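Local coordinates for D-isomer specific 2-hydroxyacid dehydrogenase family protein (Aeromonas salmonicida subsp. salmonicida, PDB 3HG7) that probably works as an NAD-dependent oxidoreductase of the D-isomer specific 2-hydroxyacid dehydrogenase family, although its own substrate is not established, at residues Arg6-Ser12 / Ala48-Glu54; Arg34-Gln38 / Arg57-Leu61; Met115-Tyr121 / His133-Leu138. The protein carries 1 engineered substitution. All blocks are in the same frame, centred on the assembly; numbering follows the deposited sequence.

Contact 1. Residues Arg6-Ser12 / Ala48-Glu54; sequences RTLLLLS and AHILMAE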
loop_
_atom_site.group_PDB
_atom_site.type_symbol
_atom_site.label_atom_id
_atom_site.label_comp_id
_atom_site.label_asym_id
_atom_site.label_seq_id
_atom_site.Cartn_x
_atom_site.Cartn_y
_atom_site.Cartn_z
ATOM N N ARG A 6 24.033 -8.776 20.716
ATOM C CA ARG A 6 23.615 -8.744 19.318
ATOM C C ARG A 6 23.820 -7.350 18.762
ATOM O O ARG A 6 23.886 -6.375 19.517
ATOM C CB ARG A 6 22.148 -9.151 19.128
ATOM C CG ARG A 6 21.887 -10.660 19.328
ATOM C CD ARG A 6 20.430 -10.971 19.048
ATOM N NE ARG A 6 20.067 -12.359 19.376
ATOM C CZ ARG A 6 19.604 -12.763 20.553
ATOM N NH1 ARG A 6 19.237 -14.029 20.726
ATOM N NH2 ARG A 6 19.493 -11.912 21.563
ATOM N N THR A 7 23.900 -7.278 17.438
ATOM C CA THR A 7 24.046 -6.015 16.706
ATOM C C THR A 7 22.870 -5.826 15.757
ATOM O O THR A 7 22.536 -6.742 15.021
ATOM C CB THR A 7 25.352 -6.021 15.912
ATOM O OG1 THR A 7 26.465 -6.028 16.831
ATOM C CG2 THR A 7 25.474 -4.745 15.012
ATOM N N LEU A 8 22.246 -4.657 15.826
ATOM C CA LEU A 8 21.202 -4.237 14.894
ATOM C C LEU A 8 21.851 -3.221 13.951
ATOM O O LEU A 8 22.540 -2.312 14.414
ATOM C CB LEU A 8 20.076 -3.535 15.636
ATOM C CG LEU A 8 19.082 -2.695 14.798
ATOM C CD1 LEU A 8 18.313 -3.568 13.787
ATOM C CD2 LEU A 8 18.113 -1.995 15.734
ATOM N N LEU A 9 21.628 -3.378 12.650
ATOM C CA LEU A 9 22.050 -2.345 11.693
ATOM C C LEU A 9 20.816 -1.649 11.122
ATOM O O LEU A 9 19.925 -2.331 10.637
ATOM C CB LEU A 9 22.894 -2.937 10.555
ATOM C CG LEU A 9 23.359 -1.932 9.461
ATOM C CD1 LEU A 9 24.256 -0.852 10.060
ATOM C CD2 LEU A 9 24.157 -2.686 8.370
ATOM N N LEU A 10 20.818 -0.299 11.140
ATOM C CA LEU A 10 19.727 0.520 10.592
ATOM C C LEU A 10 20.159 0.985 9.208
ATOM O O LEU A 10 21.211 1.599 9.078
ATOM C CB LEU A 10 19.499 1.751 11.478
ATOM C CG LEU A 10 19.053 1.410 12.910
ATOM C CD1 LEU A 10 18.941 2.665 13.705
ATOM C CD2 LEU A 10 17.685 0.717 12.837
ATOM N N LEU A 11 19.382 0.607 8.199
ATOM C CA LEU A 11 19.661 0.919 6.799
ATOM C C LEU A 11 18.342 1.447 6.168
ATOM O O LEU A 11 17.773 0.857 5.206
ATOM C CB LEU A 11 20.157 -0.331 6.099
ATOM C CG LEU A 11 20.529 -0.318 4.630
ATOM C CD1 LEU A 11 21.669 0.649 4.389
ATOM C CD2 LEU A 11 20.947 -1.732 4.256
ATOM N N SER A 12 17.880 2.570 6.732
ATOM C CA SER A 12 16.621 3.208 6.350
ATOM C C SER A 12 16.785 4.704 6.043
ATOM O O SER A 12 17.611 5.374 6.642
ATOM C CB SER A 12 15.605 3.076 7.483
ATOM O OG SER A 12 14.418 3.797 7.169
ATOM N N ALA A 48 25.877 -7.643 11.493
ATOM C CA ALA A 48 24.498 -7.461 11.988
ATOM C C ALA A 48 23.790 -8.790 12.174
ATOM O O ALA A 48 23.627 -9.568 11.214
ATOM C CB ALA A 48 23.717 -6.596 11.024
ATOM N N HIS A 49 23.372 -9.053 13.405
ATOM C CA HIS A 49 22.398 -10.117 13.640
ATOM C C HIS A 49 20.976 -9.722 13.264
ATOM O O HIS A 49 20.201 -10.575 12.858
ATOM C CB HIS A 49 22.442 -10.567 15.093
ATOM C CG HIS A 49 23.825 -10.846 15.566
ATOM N ND1 HIS A 49 24.587 -9.887 16.195
ATOM C CD2 HIS A 49 24.615 -11.943 15.448
ATOM C CE1 HIS A 49 25.779 -10.395 16.481
ATOM N NE2 HIS A 49 25.827 -11.633 16.027
ATOM N N ILE A 50 20.654 -8.438 13.396
ATOM C CA ILE A 50 19.298 -7.951 13.114
ATOM C C ILE A 50 19.451 -6.817 12.143
ATOM O O ILE A 50 20.370 -6.031 12.280
ATOM C CB ILE A 50 18.595 -7.426 14.403
ATOM C CG1 ILE A 50 18.582 -8.552 15.466
ATOM C CG2 ILE A 50 17.119 -7.033 14.095
ATOM C CD1 ILE A 50 17.933 -8.137 16.761
ATOM N N LEU A 51 18.548 -6.714 11.174
ATOM C CA LEU A 51 18.590 -5.578 10.247
ATOM C C LEU A 51 17.199 -4.908 10.196
ATOM O O LEU A 51 16.165 -5.598 10.141
ATOM C CB LEU A 51 18.961 -6.099 8.859
ATOM C CG LEU A 51 19.077 -5.058 7.741
ATOM C CD1 LEU A 51 20.312 -4.184 7.962
ATOM C CD2 LEU A 51 19.150 -5.777 6.394
ATOM N N MET A 52 17.157 -3.575 10.221
ATOM C CA MET A 52 15.892 -2.877 9.899
ATOM C C MET A 52 16.181 -1.928 8.738
ATOM O O MET A 52 17.078 -1.084 8.856
ATOM C CB MET A 52 15.359 -2.092 11.089
ATOM C CG MET A 52 14.036 -1.318 10.751
ATOM S SD MET A 52 12.690 -1.237 11.995
ATOM C CE MET A 52 13.596 -0.348 13.236
ATOM N N ALA A 53 15.456 -2.092 7.636
ATOM C CA ALA A 53 15.836 -1.441 6.362
ATOM C C ALA A 53 14.695 -1.438 5.396
ATOM O O ALA A 53 13.731 -2.188 5.558
ATOM C CB ALA A 53 16.998 -2.195 5.710
ATOM N N GLU A 54 14.805 -0.589 4.370
ATOM C CA GLU A 54 13.911 -0.720 3.221
ATOM C C GLU A 54 14.493 -1.867 2.427
ATOM O O GLU A 54 15.729 -1.986 2.320
ATOM C CB GLU A 54 13.884 0.572 2.389
ATOM C CG GLU A 54 12.958 1.618 2.958
ATOM C CD GLU A 54 13.620 2.439 4.044
ATOM O OE1 GLU A 54 14.549 3.199 3.708
ATOM O OE2 GLU A 54 13.156 2.399 5.208
#

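Contact 2. Residues Arg34-Gln38 / Arg57-Leu61; sequences RADNQ and RAKPL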
loop_
_atom_site.group_PDB
_atom_site.type_symbol
_atom_site.label_atom_id
_atom_site.label_comp_id
_atom_site.label_asym_id
_atom_site.label_seq_id
_atom_site.Cartn_x
_atom_site.Cartn_y
_atom_site.Cartn_z
ATOM N N ARG A 34 24.376 2.255 12.541
ATOM C CA ARG A 34 23.598 2.950 11.546
ATOM C C ARG A 34 24.449 3.141 10.296
ATOM O O ARG A 34 25.632 3.494 10.391
ATOM C CB ARG A 34 23.165 4.293 12.144
ATOM C CG ARG A 34 22.614 5.282 11.201
ATOM C CD ARG A 34 22.162 6.521 11.986
ATOM N NE ARG A 34 21.923 7.642 11.110
ATOM C CZ ARG A 34 21.645 8.881 11.509
ATOM N NH1 ARG A 34 21.527 9.155 12.804
ATOM N NH2 ARG A 34 21.439 9.833 10.604
ATOM N N ALA A 35 23.855 2.938 9.122
ATOM C CA ALA A 35 24.565 3.326 7.881
ATOM C C ALA A 35 23.653 4.107 6.968
ATOM O O ALA A 35 22.651 3.572 6.535
ATOM C CB ALA A 35 25.114 2.088 7.181
ATOM N N ASP A 36 24.009 5.372 6.685
ATOM C CA ASP A 36 23.183 6.280 5.875
ATOM C C ASP A 36 23.420 6.203 4.370
ATOM O O ASP A 36 22.682 6.828 3.595
ATOM C CB ASP A 36 23.338 7.742 6.348
ATOM C CG ASP A 36 22.470 8.076 7.577
ATOM O OD1 ASP A 36 21.981 7.165 8.282
ATOM O OD2 ASP A 36 22.285 9.279 7.851
ATOM N N ASN A 37 24.452 5.451 3.966
ATOM C CA ASN A 37 24.652 5.108 2.569
ATOM C C ASN A 37 25.132 3.671 2.396
ATOM O O ASN A 37 25.367 2.964 3.386
ATOM C CB ASN A 37 25.618 6.109 1.897
ATOM C CG ASN A 37 27.032 6.051 2.488
ATOM O OD1 ASN A 37 27.384 5.135 3.254
ATOM N ND2 ASN A 37 27.858 7.048 2.142
ATOM N N GLN A 38 25.236 3.226 1.145
ATOM C CA GLN A 38 25.588 1.835 0.885
ATOM C C GLN A 38 27.035 1.544 1.227
ATOM O O GLN A 38 27.341 0.473 1.759
ATOM C CB GLN A 38 25.273 1.379 -0.556
ATOM C CG GLN A 38 25.678 -0.120 -0.745
ATOM C CD GLN A 38 25.513 -0.661 -2.150
ATOM O OE1 GLN A 38 24.493 -0.426 -2.817
ATOM N NE2 GLN A 38 26.534 -1.403 -2.616
ATOM N N ARG A 57 17.183 -1.109 -0.138
ATOM C CA ARG A 57 18.499 -0.792 0.372
ATOM C C ARG A 57 19.283 -1.972 0.870
ATOM O O ARG A 57 20.514 -2.008 0.722
ATOM C CB ARG A 57 18.462 0.325 1.381
ATOM C CG ARG A 57 18.624 1.600 0.619
ATOM C CD ARG A 57 18.638 2.749 1.479
ATOM N NE ARG A 57 19.865 2.834 2.249
ATOM C CZ ARG A 57 20.012 3.789 3.143
ATOM N NH1 ARG A 57 19.014 4.653 3.252
ATOM N NH2 ARG A 57 21.079 3.869 3.909
ATOM N N ALA A 58 18.593 -2.933 1.426
ATOM C CA ALA A 58 19.268 -4.136 1.927
ATOM C C ALA A 58 19.704 -5.063 0.804
ATOM O O ALA A 58 20.745 -5.712 0.901
ATOM C CB ALA A 58 18.341 -4.860 2.875
ATOM N N LYS A 59 18.890 -5.152 -0.246
ATOM C CA LYS A 59 19.077 -6.160 -1.302
ATOM C C LYS A 59 20.495 -6.330 -1.873
ATOM O O LYS A 59 20.961 -7.477 -1.966
ATOM C CB LYS A 59 18.032 -6.023 -2.433
ATOM C CG LYS A 59 18.119 -7.152 -3.482
ATOM C CD LYS A 59 17.039 -7.061 -4.565
ATOM C CE LYS A 59 16.981 -8.360 -5.364
ATOM N NZ LYS A 59 15.716 -8.444 -6.185
ATOM N N PRO A 60 21.187 -5.214 -2.236
ATOM C CA PRO A 60 22.571 -5.308 -2.736
ATOM C C PRO A 60 23.609 -5.691 -1.671
ATOM O O PRO A 60 24.743 -6.022 -2.012
ATOM C CB PRO A 60 22.870 -3.883 -3.237
ATOM C CG PRO A 60 21.848 -3.012 -2.587
ATOM C CD PRO A 60 20.640 -3.861 -2.460
ATOM N N LEU A 61 23.231 -5.635 -0.400
ATOM C CA LEU A 61 24.161 -5.930 0.692
ATOM C C LEU A 61 23.912 -7.331 1.267
ATOM O O LEU A 61 24.738 -7.848 2.030
ATOM C CB LEU A 61 24.017 -4.860 1.791
ATOM C CG LEU A 61 24.505 -3.451 1.407
ATOM C CD1 LEU A 61 23.884 -2.350 2.216
ATOM C CD2 LEU A 61 25.997 -3.408 1.592
HETATM O O HOH W 1 19.768 6.204 5.207
#

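Contact 3. Residues Met115-Tyr121 / His133-Leu138; sequences MRQLPLY and HPYQGL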
loop_
_atom_site.group_PDB
_atom_site.type_symbol
_atom_site.label_atom_id
_atom_site.label_comp_id
_atom_site.label_asym_id
_atom_site.label_seq_id
_atom_site.Cartn_x
_atom_site.Cartn_y
_atom_site.Cartn_z
ATOM N N MET A 115 -15.400 14.415 -6.103
ATOM C CA MET A 115 -16.844 14.672 -5.937
ATOM C C MET A 115 -17.207 16.165 -5.832
ATOM O O MET A 115 -18.239 16.580 -6.347
ATOM C CB MET A 115 -17.364 13.881 -4.714
ATOM C CG MET A 115 -17.512 12.338 -4.889
ATOM S SD MET A 115 -18.519 11.794 -6.296
ATOM C CE MET A 115 -20.198 12.232 -5.749
ATOM N N ARG A 116 -16.365 16.954 -5.175
ATOM C CA ARG A 116 -16.647 18.357 -4.918
ATOM C C ARG A 116 -15.920 19.264 -5.892
ATOM O O ARG A 116 -15.926 20.493 -5.762
ATOM C CB ARG A 116 -16.263 18.735 -3.490
ATOM C CG ARG A 116 -17.199 18.171 -2.417
ATOM C CD ARG A 116 -18.702 18.354 -2.761
ATOM N NE ARG A 116 -19.490 17.832 -1.668
ATOM C CZ ARG A 116 -19.970 18.580 -0.672
ATOM N NH1 ARG A 116 -19.761 19.890 -0.654
ATOM N NH2 ARG A 116 -20.667 18.000 0.308
ATOM N N GLN A 117 -15.229 18.621 -6.827
ATOM C CA GLN A 117 -14.526 19.326 -7.893
ATOM C C GLN A 117 -13.533 20.362 -7.401
ATOM O O GLN A 117 -13.474 21.466 -7.932
ATOM C CB GLN A 117 -15.550 19.931 -8.857
ATOM C CG GLN A 117 -16.512 18.880 -9.335
ATOM C CD GLN A 117 -17.388 19.400 -10.403
ATOM O OE1 GLN A 117 -18.351 20.135 -10.152
ATOM N NE2 GLN A 117 -17.052 19.037 -11.635
ATOM N N LEU A 118 -12.705 20.014 -6.413
ATOM C CA LEU A 118 -11.772 21.011 -5.873
ATOM C C LEU A 118 -10.824 21.575 -6.915
ATOM O O LEU A 118 -10.577 22.787 -6.914
ATOM C CB LEU A 118 -10.971 20.516 -4.656
ATOM C CG LEU A 118 -11.682 19.859 -3.455
ATOM C CD1 LEU A 118 -10.847 19.890 -2.126
ATOM C CD2 LEU A 118 -13.086 20.295 -3.198
ATOM N N PRO A 119 -10.286 20.718 -7.807
ATOM C CA PRO A 119 -9.345 21.277 -8.788
ATOM C C PRO A 119 -10.012 22.303 -9.712
ATOM O O PRO A 119 -9.387 23.289 -10.095
ATOM C CB PRO A 119 -8.840 20.027 -9.540
ATOM C CG PRO A 119 -9.074 18.885 -8.599
ATOM C CD PRO A 119 -10.427 19.259 -7.949
ATOM N N LEU A 120 -11.277 22.094 -10.037
ATOM C CA LEU A 120 -12.002 23.056 -10.865
ATOM C C LEU A 120 -12.088 24.383 -10.128
ATOM O O LEU A 120 -11.834 25.450 -10.686
ATOM C CB LEU A 120 -13.414 22.514 -11.196
ATOM C CG LEU A 120 -14.410 23.446 -11.874
ATOM C CD1 LEU A 120 -15.527 22.649 -12.502
ATOM C CD2 LEU A 120 -15.073 24.397 -10.892
ATOM N N TYR A 121 -12.416 24.326 -8.832
ATOM C CA TYR A 121 -12.561 25.557 -8.055
ATOM C C TYR A 121 -11.255 26.289 -7.884
ATOM O O TYR A 121 -11.246 27.509 -7.908
ATOM C CB TYR A 121 -13.279 25.292 -6.708
ATOM C CG TYR A 121 -14.729 24.998 -6.982
ATOM C CD1 TYR A 121 -15.582 25.994 -7.492
ATOM C CD2 TYR A 121 -15.241 23.711 -6.815
ATOM C CE1 TYR A 121 -16.907 25.703 -7.792
ATOM C CE2 TYR A 121 -16.539 23.415 -7.119
ATOM C CZ TYR A 121 -17.384 24.404 -7.602
ATOM O OH TYR A 121 -18.688 24.046 -7.866
ATOM N N HIS A 133 -21.098 24.827 -9.519
ATOM C CA HIS A 133 -21.519 23.735 -10.413
ATOM C C HIS A 133 -22.230 22.632 -9.629
ATOM O O HIS A 133 -22.010 22.512 -8.432
ATOM C CB HIS A 133 -20.288 23.138 -11.101
ATOM C CG HIS A 133 -19.515 24.166 -11.865
ATOM N ND1 HIS A 133 -19.780 24.460 -13.191
ATOM C CD2 HIS A 133 -18.608 25.085 -11.448
ATOM C CE1 HIS A 133 -19.026 25.486 -13.566
ATOM N NE2 HIS A 133 -18.284 25.860 -12.531
ATOM N N PRO A 134 -23.035 21.802 -10.310
ATOM C CA PRO A 134 -23.703 20.704 -9.607
ATOM C C PRO A 134 -22.724 19.707 -8.986
ATOM O O PRO A 134 -21.662 19.410 -9.517
ATOM C CB PRO A 134 -24.493 19.982 -10.701
ATOM C CG PRO A 134 -24.399 20.811 -11.918
ATOM C CD PRO A 134 -23.535 21.974 -11.695
ATOM N N TYR A 135 -23.143 19.145 -7.867
ATOM C CA TYR A 135 -22.423 18.041 -7.274
ATOM C C TYR A 135 -23.425 17.180 -6.514
ATOM O O TYR A 135 -24.598 17.557 -6.356
ATOM C CB TYR A 135 -21.309 18.558 -6.375
ATOM C CG TYR A 135 -21.760 19.297 -5.130
ATOM C CD1 TYR A 135 -22.013 18.588 -3.920
ATOM C CD2 TYR A 135 -21.868 20.669 -5.120
ATOM C CE1 TYR A 135 -22.396 19.281 -2.767
ATOM C CE2 TYR A 135 -22.257 21.357 -3.965
ATOM C CZ TYR A 135 -22.472 20.649 -2.799
ATOM O OH TYR A 135 -22.839 21.349 -1.688
ATOM N N GLN A 136 -22.964 16.013 -6.071
ATOM C CA GLN A 136 -23.774 15.135 -5.227
ATOM C C GLN A 136 -23.057 14.808 -3.923
ATOM O O GLN A 136 -21.844 14.890 -3.831
ATOM C CB GLN A 136 -24.118 13.816 -5.949
ATOM C CG GLN A 136 -24.970 13.982 -7.218
ATOM C CD GLN A 136 -25.980 12.855 -7.426
ATOM O OE1 GLN A 136 -25.945 11.830 -6.740
ATOM N NE2 GLN A 136 -26.904 13.054 -8.370
ATOM N N GLY A 137 -23.828 14.395 -2.914
ATOM C CA GLY A 137 -23.200 13.910 -1.683
ATOM C C GLY A 137 -22.847 12.451 -1.804
ATOM O O GLY A 137 -23.267 11.786 -2.748
ATOM N N LEU A 138 -22.087 11.944 -0.824
ATOM C CA LEU A 138 -21.794 10.523 -0.739
ATOM C C LEU A 138 -22.943 9.673 -0.200
ATOM O O LEU A 138 -22.944 8.454 -0.385
ATOM C CB LEU A 138 -20.562 10.304 0.129
ATOM C CG LEU A 138 -19.262 10.820 -0.511
ATOM C CD1 LEU A 138 -18.101 10.429 0.366
ATOM C CD2 LEU A 138 -19.114 10.215 -1.907
HETATM O O HOH W 2 -20.328 15.302 -7.386
HETATM O O HOH W 3 -19.712 14.879 -2.078
HETATM O O HOH W 4 -19.403 21.696 -7.672
#

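Contact 1. Residues Arg6-Ser12 / Ala48-Glu54
Parallel strands pair by offset hydrogen bonds, and the neighbouring strands 6-11 and 50-53 of a five-stranded, flavodoxin-like parallel sheet illustrate the rule, running at 15° with axes 4.7 Å apart. The second segment starts with A48, whose CB meets L9 CB at 3.8 Å. The side chain of H49 turns toward the first strand, and its ND1 accepts T7 N at 3.0 Å, a side-chain bond just ahead of strand 50-53. I50 then takes up the regular pattern: its N donates to T7 O (3.0 Å) and its O accepts L9 N (3.0 Å), while its CG2 touches L8 CD1 at 3.7 Å. L51 points to the other face, where L9, L11 and A53 also lie; its CD1 comes within 3.9 Å of L9 CB. M52 repeats the work of I50, giving N to L9 O (3.1 Å) and receiving L11 N on its O (2.9 Å), on the face lined by L8 and L10 and covered by Y18 and L22 of helix 15-24. A53 sets its CB 3.7 Å from L11 CB. Finally E54, the N-cap residue of helix 55-58, binds T74 through OE2, which also accepts S12 OG at 2.7 Å.

Contact 2. Residues Arg34-Gln38 / Arg57-Leu61
A long side chain can span a gap that two backbones leave open, and R57 does so here: its CA is 7.6 Å from that of Q38, the closest such pair. With chi1 at -90°, chi2 t and chi3 p, the modelled conformer, one of two deposited, swings NH2 to 3.1 Å from A35 O, at an angle too poor for a hydrogen bond. NH1 gives a 2.6 Å hydrogen bond to water 1, which makes a weak 3.4 Å bond to D36 O. The site lies at the C-terminal ends of the strands in a flavodoxin-like alpha/beta domain, where the loop after strand 30-34 and short helix 55-58 meet beside strand 6-11. R34, the last residue of strand 30-34, is extended, all t, and clasps D36 of the loop in a bidentate salt bridge, NE to OD1 and NH2 to OD2, both 2.9 Å; N15 also holds D36 OD1. N37, chi1 p, caps helix 38-44 through D40 N. Q38 stretches t,t across the other end, placing CG 4.0 Å from L61 CD2 and OE1 3.7 Å from P60 CG, while its NE2 binds E42. L61 also packs against A41 and L11.

Contact 3. Residues Met115-Tyr121 / His133-Leu138
This is a surface contact in which an irregular segment, 133-138, lies along the corner between two consecutive helices of the NAD-binding domain, fastened by side chains and water more than by backbone pairing. A single direct hydrogen bond joins the two segments: H133 N donates to Y121 OH at 3.0 Å. The same hydroxyl donates to water 4 (2.5 Å), which in turn gives hydrogen bonds to Q117 OE1 (3.1 Å) and H133 O (2.8 Å), so that one solvent molecule ties three residues together. The imidazole of H133 is also covered on one face by L120, whose CD1 sits 4.2 Å from the ring centroid in a CH-pi contact, while H133 NE2 is taken by Q124, about a turn further along helix 118-126. Further on, R116 folds over Y135. Its CD lies 4.0 Å from the tyrosine ring centroid, a second CH-pi contact, and Y135 CE1 lies over a face of the guanidinium, 3.3 Å from R116 CZ. Two more waters bridge the segments: water 2 between the backbones, from M115 O (2.7 Å) to Q136 N (3.0 Å), and water 3 from the side-chain R116 NE (3.0 Å) to Q136 O (2.8 Å). M115 CG meets the buried L138 at CD2 (4.0 Å), where L138 packs against L111 and L112 of helix 100-115. The corner being covered is a Schellman motif: Q117, its positive-phi residue at 56°, closes off helix 100-115 and at the same time is the N-cap residue of helix 118-126.

In the fold
Contacts 1 and 2 are neighbours, their centres 9 Å apart, and interleave along the chain: 6-12, 34-38, 48-54, 57-61. Both serve the five-stranded parallel sheet, contact 1 within it and contact 2 at the C-terminal ends of its strands, and they touch where L10 O meets A35 N at 3.0 Å, probably a hydrogen bond. Contact 3 follows later in the sequence, in the domain built on the seven-stranded sheet, on the opposite side of the chain's centre; its centre lies about 47 Å from that of contact 1 and 46 Å from that of contact 2. Contacts 1 and 2 thus belong to the flavodoxin-like domain and contact 3 to the probable NAD-binding domain, separate units as in relatives.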